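Side-chain contacts in putative amidohydrolase (Unidentified, PDB 3MKV), which probably acts as a zinc-dependent prolidase of the amidohydrolase superfamily, hydrolysing dipeptides that carry proline at the C-terminal end: residues A[366-371]-A[375-380]; A[84-89]-A[162-167]; A[169-174]-A[210-215]. All blocks are in the same frame, centred on the assembly; numbering follows the deposited sequence.

Interaction 1 (A[366-371]-A[375-380])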
loop_
_atom_site.group_PDB
_atom_site.type_symbol
_atom_site.label_atom_id
_atom_site.label_comp_id
_atom_site.label_asym_id
_atom_site.label_seq_id
_atom_site.Cartn_x
_atom_site.Cartn_y
_atom_site.Cartn_z
ATOM N N GLN A 366 6.779 46.612 -10.626
ATOM C CA GLN A 366 7.288 47.913 -11.044
ATOM C C GLN A 366 6.215 48.974 -10.822
ATOM O O GLN A 366 5.078 48.825 -11.285
ATOM C CB GLN A 366 7.758 47.916 -12.501
ATOM C CG GLN A 366 6.919 47.063 -13.450
ATOM C CD GLN A 366 7.450 45.638 -13.594
ATOM O OE1 GLN A 366 6.730 44.661 -13.359
ATOM N NE2 GLN A 366 8.718 45.516 -13.981
ATOM N N ASP A 367 6.582 50.028 -10.089
ATOM C CA ASP A 367 5.684 51.148 -9.806
ATOM C C ASP A 367 4.735 50.855 -8.658
ATOM O O ASP A 367 4.013 51.744 -8.200
ATOM C CB ASP A 367 4.883 51.536 -11.051
ATOM C CG ASP A 367 5.723 52.258 -12.067
ATOM O OD1 ASP A 367 6.124 51.623 -13.066
ATOM O OD2 ASP A 367 5.998 53.456 -11.854
ATOM N N LYS A 368 4.731 49.598 -8.219
ATOM C CA LYS A 368 3.934 49.180 -7.074
ATOM C C LYS A 368 4.780 49.063 -5.800
ATOM O O LYS A 368 4.263 49.213 -4.696
ATOM C CB LYS A 368 3.235 47.858 -7.373
ATOM C CG LYS A 368 1.839 47.998 -7.953
ATOM C CD LYS A 368 1.363 46.657 -8.519
ATOM C CE LYS A 368 -0.084 46.341 -8.124
ATOM N NZ LYS A 368 -0.195 45.778 -6.735
ATOM N N LEU A 369 6.073 48.785 -5.960
ATOM C CA LEU A 369 7.008 48.756 -4.840
ATOM C C LEU A 369 8.376 49.305 -5.285
ATOM O O LEU A 369 8.596 49.543 -6.473
ATOM C CB LEU A 369 7.172 47.328 -4.294
ATOM C CG LEU A 369 5.967 46.515 -3.785
ATOM C CD1 LEU A 369 6.372 45.068 -3.523
ATOM C CD2 LEU A 369 5.330 47.114 -2.540
ATOM N N GLY A 370 9.285 49.501 -4.328
ATOM C CA GLY A 370 10.642 49.954 -4.606
ATOM C C GLY A 370 10.788 51.398 -5.059
ATOM O O GLY A 370 11.900 51.861 -5.320
ATOM N N ARG A 371 9.667 52.110 -5.156
ATOM C CA ARG A 371 9.656 53.505 -5.591
ATOM C C ARG A 371 8.530 54.265 -4.893
ATOM O O ARG A 371 7.378 53.823 -4.889
ATOM C CB ARG A 371 9.442 53.588 -7.106
ATOM C CG ARG A 371 10.691 53.396 -7.954
ATOM C CD ARG A 371 11.245 54.719 -8.488
ATOM N NE ARG A 371 10.204 55.544 -9.101
ATOM C CZ ARG A 371 10.424 56.487 -10.017
ATOM N NH1 ARG A 371 11.653 56.727 -10.456
ATOM N NH2 ARG A 371 9.406 57.186 -10.504
ATOM N N GLY A 375 0.196 55.908 -6.124
ATOM C CA GLY A 375 -0.463 54.656 -6.476
ATOM C C GLY A 375 0.294 53.447 -5.964
ATOM O O GLY A 375 -0.235 52.336 -5.977
ATOM N N ALA A 376 1.532 53.672 -5.513
ATOM C CA ALA A 376 2.395 52.618 -4.978
ATOM C C ALA A 376 2.054 52.294 -3.527
ATOM O O ALA A 376 1.333 53.041 -2.863
ATOM C CB ALA A 376 3.871 53.030 -5.091
ATOM N N HIS A 377 2.578 51.182 -3.028
ATOM C CA HIS A 377 2.350 50.819 -1.629
ATOM C C HIS A 377 3.111 51.770 -0.714
ATOM O O HIS A 377 4.274 52.090 -0.969
ATOM C CB HIS A 377 2.760 49.368 -1.350
ATOM C CG HIS A 377 1.828 48.356 -1.937
ATOM N ND1 HIS A 377 2.086 47.705 -3.124
ATOM C CD2 HIS A 377 0.631 47.892 -1.505
ATOM C CE1 HIS A 377 1.088 46.884 -3.399
ATOM N NE2 HIS A 377 0.195 46.975 -2.430
ATOM N N ALA A 378 2.446 52.227 0.342
ATOM C CA ALA A 378 3.088 53.104 1.307
ATOM C C ALA A 378 3.996 52.277 2.203
ATOM O O ALA A 378 3.737 52.109 3.401
ATOM C CB ALA A 378 2.059 53.870 2.127
ATOM N N ASP A 379 5.043 51.736 1.587
ATOM C CA ASP A 379 6.151 51.116 2.296
ATOM C C ASP A 379 7.262 52.147 2.290
ATOM O O ASP A 379 7.903 52.372 1.261
ATOM C CB ASP A 379 6.628 49.849 1.572
ATOM C CG ASP A 379 5.556 48.762 1.496
ATOM O OD1 ASP A 379 4.390 49.001 1.901
ATOM O OD2 ASP A 379 5.892 47.652 1.027
ATOM N N VAL A 380 7.469 52.798 3.430
ATOM C CA VAL A 380 8.392 53.928 3.496
ATOM C C VAL A 380 9.367 53.798 4.648
ATOM O O VAL A 380 9.009 53.341 5.726
ATOM C CB VAL A 380 7.634 55.270 3.670
ATOM C CG1 VAL A 380 8.606 56.428 3.644
ATOM C CG2 VAL A 380 6.585 55.436 2.590
HETATM O O HOH W 1 8.446 51.156 -1.767
HETATM O O HOH W 2 6.282 51.637 -3.040
#

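Interaction 2 (A[84-89]-A[162-167])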
loop_
_atom_site.group_PDB
_atom_site.type_symbol
_atom_site.label_atom_id
_atom_site.label_comp_id
_atom_site.label_asym_id
_atom_site.label_seq_id
_atom_site.Cartn_x
_atom_site.Cartn_y
_atom_site.Cartn_z
ATOM N N VAL A 84 5.214 23.330 15.583
ATOM C CA VAL A 84 4.922 24.405 16.521
ATOM C C VAL A 84 6.171 25.230 16.804
ATOM O O VAL A 84 6.146 26.449 16.688
ATOM C CB VAL A 84 4.332 23.829 17.848
ATOM C CG1 VAL A 84 4.315 24.885 18.971
ATOM C CG2 VAL A 84 2.924 23.266 17.606
ATOM N N LEU A 85 7.263 24.555 17.160
ATOM C CA LEU A 85 8.508 25.227 17.519
ATOM C C LEU A 85 9.066 26.012 16.353
ATOM O O LEU A 85 9.506 27.148 16.499
ATOM C CB LEU A 85 9.559 24.218 18.006
ATOM C CG LEU A 85 9.213 23.470 19.300
ATOM C CD1 LEU A 85 10.309 22.472 19.663
ATOM C CD2 LEU A 85 8.928 24.422 20.463
ATOM N N VAL A 86 9.064 25.389 15.188
ATOM C CA VAL A 86 9.577 26.036 14.007
ATOM C C VAL A 86 8.796 27.312 13.745
ATOM O O VAL A 86 9.379 28.356 13.481
ATOM C CB VAL A 86 9.496 25.105 12.798
ATOM C CG1 VAL A 86 10.059 25.793 11.571
ATOM C CG2 VAL A 86 10.266 23.821 13.086
ATOM N N THR A 87 7.473 27.221 13.828
ATOM C CA THR A 87 6.607 28.352 13.555
ATOM C C THR A 87 6.889 29.486 14.532
ATOM O O THR A 87 7.078 30.626 14.134
ATOM C CB THR A 87 5.109 27.957 13.698
ATOM O OG1 THR A 87 4.752 26.985 12.708
ATOM C CG2 THR A 87 4.226 29.161 13.545
ATOM N N LEU A 88 6.907 29.157 15.817
ATOM C CA LEU A 88 7.191 30.118 16.873
ATOM C C LEU A 88 8.597 30.711 16.752
ATOM O O LEU A 88 8.805 31.901 16.993
ATOM C CB LEU A 88 7.019 29.439 18.239
ATOM C CG LEU A 88 5.712 29.582 19.031
ATOM C CD1 LEU A 88 4.496 29.943 18.180
ATOM C CD2 LEU A 88 5.471 28.332 19.862
ATOM N N ARG A 89 9.567 29.888 16.372
ATOM C CA ARG A 89 10.943 30.390 16.216
ATOM C C ARG A 89 11.158 31.261 14.978
ATOM O O ARG A 89 12.169 31.949 14.882
ATOM C CB ARG A 89 11.962 29.253 16.242
ATOM C CG ARG A 89 12.176 28.657 17.623
ATOM C CD ARG A 89 13.656 28.420 17.859
ATOM N NE ARG A 89 14.012 27.009 17.757
ATOM C CZ ARG A 89 15.256 26.564 17.595
ATOM N NH1 ARG A 89 15.495 25.257 17.522
ATOM N NH2 ARG A 89 16.260 27.429 17.491
ATOM N N VAL A 162 3.094 18.452 4.663
ATOM C CA VAL A 162 4.327 19.221 4.673
ATOM C C VAL A 162 4.795 19.532 6.108
ATOM O O VAL A 162 3.991 19.867 6.988
ATOM C CB VAL A 162 4.174 20.528 3.868
ATOM C CG1 VAL A 162 3.008 20.410 2.898
ATOM C CG2 VAL A 162 4.013 21.731 4.797
ATOM N N ARG A 163 6.098 19.388 6.334
ATOM C CA ARG A 163 6.707 19.796 7.588
ATOM C C ARG A 163 7.005 21.272 7.458
ATOM O O ARG A 163 7.461 21.725 6.413
ATOM C CB ARG A 163 8.024 19.056 7.830
ATOM C CG ARG A 163 7.955 17.536 7.756
ATOM C CD ARG A 163 7.488 16.907 9.040
ATOM N NE ARG A 163 8.113 17.504 10.206
ATOM C CZ ARG A 163 7.563 17.519 11.414
ATOM N NH1 ARG A 163 6.378 16.963 11.607
ATOM N NH2 ARG A 163 8.196 18.094 12.424
ATOM N N VAL A 164 6.758 22.024 8.520
ATOM C CA VAL A 164 6.953 23.462 8.489
ATOM C C VAL A 164 8.428 23.832 8.364
ATOM O O VAL A 164 8.772 24.886 7.831
ATOM C CB VAL A 164 6.362 24.108 9.745
ATOM C CG1 VAL A 164 6.816 25.549 9.876
ATOM C CG2 VAL A 164 4.836 23.996 9.718
ATOM N N GLY A 165 9.299 22.952 8.847
ATOM C CA GLY A 165 10.728 23.198 8.801
ATOM C C GLY A 165 11.393 22.680 7.547
ATOM O O GLY A 165 12.621 22.704 7.442
ATOM N N ALA A 166 10.591 22.206 6.595
ATOM C CA ALA A 166 11.114 21.730 5.307
ATOM C C ALA A 166 11.258 22.861 4.299
ATOM O O ALA A 166 10.269 23.486 3.908
ATOM C CB ALA A 166 10.235 20.618 4.738
ATOM N N LEU A 167 12.494 23.125 3.889
ATOM C CA LEU A 167 12.775 24.133 2.862
ATOM C C LEU A 167 12.494 23.613 1.433
ATOM O O LEU A 167 12.208 24.394 0.515
ATOM C CB LEU A 167 14.236 24.592 2.932
ATOM C CG LEU A 167 14.877 25.253 4.160
ATOM C CD1 LEU A 167 16.124 26.019 3.687
ATOM C CD2 LEU A 167 13.952 26.179 4.940
#

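Interaction 3 (A[169-174]-A[210-215])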
loop_
_atom_site.group_PDB
_atom_site.type_symbol
_atom_site.label_atom_id
_atom_site.label_comp_id
_atom_site.label_asym_id
_atom_site.label_seq_id
_atom_site.Cartn_x
_atom_site.Cartn_y
_atom_site.Cartn_z
ATOM N N ARG A 169 11.451 19.777 -1.197
ATOM C CA ARG A 169 10.797 18.490 -1.357
ATOM C C ARG A 169 11.448 17.809 -2.541
ATOM O O ARG A 169 11.836 18.476 -3.491
ATOM C CB ARG A 169 9.315 18.676 -1.650
ATOM C CG ARG A 169 9.047 19.432 -2.951
ATOM C CD ARG A 169 7.556 19.645 -3.167
ATOM N NE ARG A 169 6.860 18.397 -3.440
ATOM C CZ ARG A 169 5.545 18.302 -3.637
ATOM N NH1 ARG A 169 4.778 19.382 -3.579
ATOM N NH2 ARG A 169 4.991 17.124 -3.885
ATOM N N VAL A 170 11.556 16.483 -2.489
ATOM C CA VAL A 170 12.147 15.721 -3.581
ATOM C C VAL A 170 11.123 15.338 -4.633
ATOM O O VAL A 170 9.977 15.014 -4.318
ATOM C CB VAL A 170 12.841 14.444 -3.080
ATOM C CG1 VAL A 170 13.356 13.616 -4.271
ATOM C CG2 VAL A 170 13.971 14.809 -2.130
ATOM N N ALA A 171 11.548 15.379 -5.888
ATOM C CA ALA A 171 10.680 15.057 -7.008
ATOM C C ALA A 171 11.544 14.763 -8.241
ATOM O O ALA A 171 12.481 15.508 -8.541
ATOM C CB ALA A 171 9.702 16.219 -7.283
ATOM N N ASP A 172 11.232 13.674 -8.941
ATOM C CA ASP A 172 12.005 13.270 -10.113
ATOM C C ASP A 172 11.070 12.898 -11.236
ATOM O O ASP A 172 10.062 12.220 -11.031
ATOM C CB ASP A 172 12.894 12.070 -9.794
ATOM C CG ASP A 172 13.848 12.336 -8.648
ATOM O OD1 ASP A 172 14.935 12.922 -8.872
ATOM O OD2 ASP A 172 13.517 11.938 -7.518
ATOM N N GLY A 173 11.412 13.348 -12.432
ATOM C CA GLY A 173 10.659 12.985 -13.600
ATOM C C GLY A 173 9.592 14.005 -13.871
ATOM O O GLY A 173 9.026 14.577 -12.946
ATOM N N VAL A 174 9.320 14.207 -15.157
ATOM C CA VAL A 174 8.389 15.224 -15.625
ATOM C C VAL A 174 7.047 15.157 -14.917
ATOM O O VAL A 174 6.470 16.188 -14.562
ATOM C CB VAL A 174 8.200 15.130 -17.147
ATOM C CG1 VAL A 174 7.179 16.098 -17.607
ATOM C CG2 VAL A 174 9.522 15.409 -17.843
ATOM N N PHE A 210 24.851 19.105 -11.764
ATOM C CA PHE A 210 23.625 19.664 -12.316
ATOM C C PHE A 210 22.422 19.255 -11.480
ATOM O O PHE A 210 22.373 18.156 -10.934
ATOM C CB PHE A 210 23.389 19.177 -13.748
ATOM C CG PHE A 210 24.359 19.726 -14.758
ATOM C CD1 PHE A 210 25.284 20.692 -14.405
ATOM C CD2 PHE A 210 24.312 19.298 -16.084
ATOM C CE1 PHE A 210 26.171 21.205 -15.341
ATOM C CE2 PHE A 210 25.188 19.813 -17.031
ATOM C CZ PHE A 210 26.125 20.767 -16.655
ATOM N N GLY A 211 21.443 20.140 -11.390
ATOM C CA GLY A 211 20.170 19.786 -10.795
ATOM C C GLY A 211 19.109 19.648 -11.869
ATOM O O GLY A 211 18.788 20.615 -12.551
ATOM N N TYR A 212 18.573 18.442 -12.025
ATOM C CA TYR A 212 17.490 18.189 -12.976
ATOM C C TYR A 212 17.963 18.070 -14.416
ATOM O O TYR A 212 18.983 18.638 -14.805
ATOM C CB TYR A 212 16.392 19.271 -12.879
ATOM C CG TYR A 212 15.430 19.056 -11.725
ATOM C CD1 TYR A 212 15.163 20.069 -10.801
ATOM C CD2 TYR A 212 14.818 17.831 -11.544
ATOM C CE1 TYR A 212 14.299 19.870 -9.748
ATOM C CE2 TYR A 212 13.949 17.617 -10.491
ATOM C CZ TYR A 212 13.691 18.631 -9.592
ATOM O OH TYR A 212 12.820 18.381 -8.546
ATOM N N SER A 213 17.202 17.321 -15.201
ATOM C CA SER A 213 17.352 17.293 -16.646
ATOM C C SER A 213 16.659 18.513 -17.238
ATOM O O SER A 213 15.829 19.138 -16.580
ATOM C CB SER A 213 16.683 16.035 -17.203
ATOM O OG SER A 213 15.274 16.083 -17.024
ATOM N N GLU A 214 16.977 18.826 -18.489
ATOM C CA GLU A 214 16.343 19.930 -19.204
ATOM C C GLU A 214 14.849 19.707 -19.471
ATOM O O GLU A 214 14.074 20.660 -19.584
ATOM C CB GLU A 214 17.083 20.171 -20.510
ATOM C CG GLU A 214 18.556 20.512 -20.287
ATOM C CD GLU A 214 19.227 21.021 -21.538
ATOM O OE1 GLU A 214 20.476 21.047 -21.568
ATOM O OE2 GLU A 214 18.504 21.382 -22.496
ATOM N N ASP A 215 14.459 18.441 -19.578
ATOM C CA ASP A 215 13.060 18.071 -19.696
ATOM C C ASP A 215 12.271 18.427 -18.441
ATOM O O ASP A 215 11.127 18.883 -18.526
ATOM C CB ASP A 215 12.940 16.568 -19.944
ATOM C CG ASP A 215 13.197 16.184 -21.393
ATOM O OD1 ASP A 215 12.703 16.886 -22.303
ATOM O OD2 ASP A 215 13.886 15.165 -21.617
#

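Interaction 1 (A[366-371]-A[375-380])
His377 grips the carbonyl oxygen of Lys368 twice, in the loop that brings the chain from helix 348-362 to strand 380-383. The spacing of Gly370, Gly375, Ala378 and Asp379 fits the glycine-rich pattern common near the C-terminal end of amidohydrolases, where the chain leaves the barrel helices and returns to the small beta domain. The backbone His377 N meets Lys368 O at 3.1 Å, and the bond is almost straight, with an N-H...O angle of 175°. The ring nitrogen His377 ND1 also lies 3.1 Å from Lys368 O, but this bond is more bent, at 148°. The two donors come from opposite faces of the carbonyl plane. With CG of His377 beside its own backbone N (chi1 -72°), ND1 is brought to the same oxygen that the backbone N holds. Lys368 O sits at the ring edge, and the bond from ND1 helps set the rotation of the ring.

Leu369 approaches the ring obliquely. Its CD2 methyl is 3.3 Å from His377 ND1. The same methyl also reaches Asp379, whose carboxylate is engaged by Arg128. The long chain of Lys368 bends near its end and brings NZ to 3.7 Å from His377 CE1. A positive lysine there would probably disfavour a second proton on the imidazole. Phe33 lies against the same ring.

One residue earlier, Ala376 sets its CB 3.4 Å from Asp367 O. Backbone bonds from Gly375 and Ala376 to Ile34 tie the loop to strand 33-38. Water 2 joins the two segments as well, donating to Arg371 O at 3.1 Å and to His377 O at 2.9 Å.

Interaction 2 (A[84-89]-A[162-167])
Val86 lays its CG1 methyl against the CG1 methyl of Val164, 3.7 Å away. The two valines run antiparallel alongside each other. In Val86 the touching branch stands opposite the backbone N (chi1 -179°), which carries it out from the helix toward the loop. The same CG1 lies 3.9 Å from Gly165 CA. Gly165 has no side chain, so the valine meets its bare backbone closely. Thr87, at the next position on the helix, comes in nearly perpendicular to Val164. Its OG1 is 3.8 Å from Val164 CG1, so this methyl touches both helix residues.

No hydrogen bond links the two segments directly. The threonine hydroxyl is held by the carbonyl oxygen of Asn83, one turn back in the same helix. The side chain of Asn83 accepts a bond from Val164 N, and so anchors the loop beside the first turn of the helix. The loop itself makes a type I turn from Arg163 to Ala166, closed by Ala166 N to Arg163 O at 3.2 Å. This turn presents Val164 and Gly165 to the helix.

All four touching residues are buried. Thr87 also packs on Val84 of the second subunit. Arg163, beside Val164 in the loop, makes a salt bridge to Asp150 of the third subunit. Helix 83-99 connects the parallel strands 56-63 and 102-107. The contact therefore sets a long loop, which follows strand 135-137, against the helix of a beta-alpha-beta crossover in a TIM-barrel amidohydrolase.

Interaction 3 (A[169-174]-A[210-215])
Tyr212 is the first residue of 210-215 to meet the other segment, and it does so with the end of its ring. Its OH lies 2.9 Å from Ala171 O. The carbonyl oxygen sits in the plane of the ring, at its edge, and Tyr212 CE2 is also close to it at 3.2 Å. Tyr212 OH is 4.0 Å from Ala171 CB as well. With CG beside the backbone N (chi1 -80°), the ring reaches across and its hydroxyl end arrives at Ala171 O. Val177 and Ile217 pack on the tyrosine from the two helices that start here. Its backbone is held too, with Gln138 bonding to Tyr212 N and Arg243 to Tyr212 O.

Ser213 comes next, as the N-cap of helix 214-225. Its OG caps a backbone N in the first turn and also bonds to Glu216. The carboxylate of Glu216 reaches Gly173 N, and Gly173 is itself the N-cap of helix 174-187. One glutamate thus ties the two helix starts together.

At Asp215 the contact is van der Waals only, a methyl against backbone and CB. Val174 CG2 lies 3.9 Å from Asp215 O and 4.2 Å from Asp215 CB. The carboxylate of Asp215 turns off from this methyl, and makes a long, weak ion pair with Arg178 of the fourth subunit. Asp172 is more firmly joined to that subunit, through a salt bridge to its Arg182.

The runs 171-174 and 212-215 are only 19° apart in direction. Two helix N-termini side by side, entered in nearly the same direction, are consistent with neighbouring helices on the outside of the TIM barrel expected for this family.

Overall arrangement
The three contacts lie in different parts of the chain. Interactions 2 and 3 adjoin in sequence, since 162-167 runs almost directly into 169-174, yet their centres are 25 Å apart. Interaction 1 lies 31 Å from interaction 2 and 36 Å from interaction 3, centre to centre, and on the opposite side of the chain's centre from interaction 3. One zinc site has His65, His67, Asp326 and the carboxylated Lys193; the other has Lys193, His234 and His254. Gly165 of interaction 2 is about 14 Å from a zinc ion, and the Tyr212 side chain of interaction 3 about 13 Å. Neither contact supplies a metal ligand. Interactions 2 and 3 also adjoin other subunits, while interaction 1 does not.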